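Local structure of Crov588 (Cafeteriavirus, 6NYR) at residues N305-I310 and F328-T333. The protein is of unknown function but folds as a circular leucine-rich-repeat solenoid built from FNIP repeats, an architecture that in other leucine-rich-repeat proteins often serves protein binding. Residues are numbered along the deposited sequence; the frame is centred on the assembly and turned at random.
Sequences NFNQII and FNQIIT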
loop_
_atom_site.group_PDB
_atom_site.type_symbol
_atom_site.label_atom_id
_atom_site.label_comp_id
_atom_site.label_asym_id
_atom_site.label_seq_id
_atom_site.Cartn_x
_atom_site.Cartn_y
_atom_site.Cartn_z
ATOM N N ASN A 305 -21.794 -14.571 -2.169
ATOM C CA ASN A 305 -23.037 -15.323 -2.042
ATOM C C ASN A 305 -22.906 -16.808 -2.367
ATOM O O ASN A 305 -23.823 -17.575 -2.048
ATOM C CB ASN A 305 -24.127 -14.739 -2.951
ATOM C CG ASN A 305 -24.610 -13.389 -2.492
ATOM O OD1 ASN A 305 -24.120 -12.842 -1.503
ATOM N ND2 ASN A 305 -25.580 -12.833 -3.214
ATOM N N PHE A 306 -21.810 -17.243 -2.984
ATOM C CA PHE A 306 -21.709 -18.644 -3.374
ATOM C C PHE A 306 -21.804 -19.550 -2.153
ATOM O O PHE A 306 -21.062 -19.381 -1.181
ATOM C CB PHE A 306 -20.400 -18.921 -4.108
ATOM C CG PHE A 306 -20.230 -20.360 -4.492
ATOM C CD1 PHE A 306 -20.816 -20.853 -5.647
ATOM C CD2 PHE A 306 -19.499 -21.225 -3.693
ATOM C CE1 PHE A 306 -20.672 -22.176 -6.002
ATOM C CE2 PHE A 306 -19.352 -22.553 -4.045
ATOM C CZ PHE A 306 -19.938 -23.029 -5.202
ATOM N N ASN A 307 -22.708 -20.528 -2.210
ATOM C CA ASN A 307 -22.895 -21.438 -1.087
ATOM C C ASN A 307 -23.510 -22.751 -1.555
ATOM O O ASN A 307 -24.440 -23.268 -0.931
ATOM C CB ASN A 307 -23.776 -20.790 -0.013
ATOM C CG ASN A 307 -23.756 -21.557 1.301
ATOM O OD1 ASN A 307 -22.880 -22.388 1.535
ATOM N ND2 ASN A 307 -24.723 -21.272 2.169
ATOM N N GLN A 308 -22.993 -23.299 -2.649
ATOM C CA GLN A 308 -23.439 -24.583 -3.174
ATOM C C GLN A 308 -22.394 -25.647 -2.866
ATOM O O GLN A 308 -21.187 -25.375 -2.892
ATOM C CB GLN A 308 -23.705 -24.502 -4.676
ATOM C CG GLN A 308 -24.787 -23.495 -5.030
ATOM C CD GLN A 308 -26.138 -23.852 -4.426
ATOM O OE1 GLN A 308 -26.633 -24.970 -4.592
ATOM N NE2 GLN A 308 -26.731 -22.908 -3.708
ATOM N N ILE A 309 -22.874 -26.853 -2.556
ATOM C CA ILE A 309 -21.987 -27.922 -2.130
ATOM C C ILE A 309 -21.055 -28.322 -3.273
ATOM O O ILE A 309 -21.419 -28.280 -4.455
ATOM C CB ILE A 309 -22.819 -29.113 -1.627
ATOM C CG1 ILE A 309 -21.923 -30.140 -0.933
ATOM C CG2 ILE A 309 -23.590 -29.751 -2.779
ATOM C CD1 ILE A 309 -22.659 -30.998 0.082
ATOM N N ILE A 310 -19.834 -28.704 -2.908
ATOM C CA ILE A 310 -18.821 -29.168 -3.851
ATOM C C ILE A 310 -18.526 -30.622 -3.519
ATOM O O ILE A 310 -18.037 -30.926 -2.424
ATOM C CB ILE A 310 -17.541 -28.320 -3.772
ATOM C CG1 ILE A 310 -17.902 -26.838 -3.834
ATOM C CG2 ILE A 310 -16.575 -28.691 -4.887
ATOM C CD1 ILE A 310 -16.717 -25.911 -3.731
ATOM N N PHE A 328 -20.192 -19.022 2.043
ATOM C CA PHE A 328 -19.986 -20.455 1.887
ATOM C C PHE A 328 -19.928 -21.152 3.242
ATOM O O PHE A 328 -19.149 -20.767 4.117
ATOM C CB PHE A 328 -18.704 -20.739 1.108
ATOM C CG PHE A 328 -18.485 -22.196 0.829
ATOM C CD1 PHE A 328 -19.071 -22.799 -0.273
ATOM C CD2 PHE A 328 -17.716 -22.971 1.683
ATOM C CE1 PHE A 328 -18.874 -24.144 -0.529
ATOM C CE2 PHE A 328 -17.525 -24.320 1.430
ATOM C CZ PHE A 328 -18.105 -24.901 0.322
ATOM N N ASN A 329 -20.747 -22.193 3.408
ATOM C CA ASN A 329 -20.783 -22.943 4.657
ATOM C C ASN A 329 -21.301 -24.351 4.402
ATOM O O ASN A 329 -22.176 -24.834 5.137
ATOM C CB ASN A 329 -21.673 -22.236 5.685
ATOM C CG ASN A 329 -21.453 -22.751 7.092
ATOM O OD1 ASN A 329 -20.406 -23.316 7.399
ATOM N ND2 ASN A 329 -22.450 -22.571 7.951
ATOM N N GLN A 330 -20.782 -24.998 3.365
ATOM C CA GLN A 330 -21.182 -26.351 3.014
ATOM C C GLN A 330 -20.183 -27.354 3.576
ATOM O O GLN A 330 -18.993 -27.061 3.716
ATOM C CB GLN A 330 -21.278 -26.505 1.498
ATOM C CG GLN A 330 -22.411 -25.712 0.870
ATOM C CD GLN A 330 -23.771 -26.137 1.375
ATOM O OE1 GLN A 330 -24.118 -27.316 1.336
ATOM N NE2 GLN A 330 -24.542 -25.179 1.870
ATOM N N ILE A 331 -20.686 -28.547 3.899
ATOM C CA ILE A 331 -19.816 -29.609 4.382
ATOM C C ILE A 331 -18.817 -29.959 3.290
ATOM O O ILE A 331 -19.153 -29.992 2.099
ATOM C CB ILE A 331 -20.642 -30.839 4.796
ATOM C CG1 ILE A 331 -21.446 -30.539 6.062
ATOM C CG2 ILE A 331 -19.736 -32.047 5.008
ATOM C CD1 ILE A 331 -22.496 -31.589 6.395
ATOM N N ILE A 332 -17.578 -30.217 3.693
ATOM C CA ILE A 332 -16.528 -30.670 2.788
ATOM C C ILE A 332 -16.069 -32.023 3.315
ATOM O O ILE A 332 -15.493 -32.105 4.408
ATOM C CB ILE A 332 -15.356 -29.687 2.714
ATOM C CG1 ILE A 332 -15.844 -28.296 2.313
ATOM C CG2 ILE A 332 -14.316 -30.165 1.710
ATOM C CD1 ILE A 332 -14.737 -27.262 2.236
ATOM N N THR A 333 -16.331 -33.079 2.554
ATOM C CA THR A 333 -15.930 -34.417 2.950
ATOM C C THR A 333 -14.611 -34.787 2.262
ATOM O O THR A 333 -13.864 -33.912 1.806
ATOM C CB THR A 333 -17.062 -35.419 2.669
ATOM O OG1 THR A 333 -17.474 -35.333 1.299
ATOM C CG2 THR A 333 -18.255 -35.151 3.591
HETATM O O HOH W 1 -18.705 -28.708 -0.476
HETATM O O HOH W 2 -18.531 -32.278 0.278
#
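Equivalent loops of two successive turns of the FNIP solenoid, N305-I310 and F328-T333, run roughly alongside each other and join through a repeated Phe-Asn-Gln triplet. The tight part has two layers. In the buried one, F306 and F328 lie side by side and point the same way, each with CG anti to its backbone N (chi1 178° and -176°); F306 CD2 approaches F328 CD1 to 3.8 Å. The F328 ring also meets Q308 O at its edge, with CE1 3.5 Å from that oxygen, while I310 CD1 adds a looser apolar contact at CE1. Above this layer, the side chain of N307, also anti to its backbone N, reaches across so that OD1 accepts twice: from the backbone N of N329 at 2.8 Å, and at 3.3 Å from NE2 of Q330, whose chain bends at chi2 to deliver it. Both donors sit above the carbonyl plane of N307, and the two amide planes are 61° apart. N329 OD1 passes the pattern on by accepting from N351 N, just as N285 OD1 receives N307 N.

Toward the exposed I309 and I331 the fit loosens. I309 crosses Q330 with CB 3.7 Å from OE1, and water takes over from direct bonding: one molecule accepts from I310 N and donates to I331 O, another links the carbonyls of I310 and I331 with T333 N. The chemistry thus implies an asparagine ladder through N285, N307 and N329, whose side-chain carbonyls accept from backbone N of the next turn and probably fix repeat spacing, above phenylalanines capped by polar backbone, Q308 N over the F306 ring and Q330 N over that of F328.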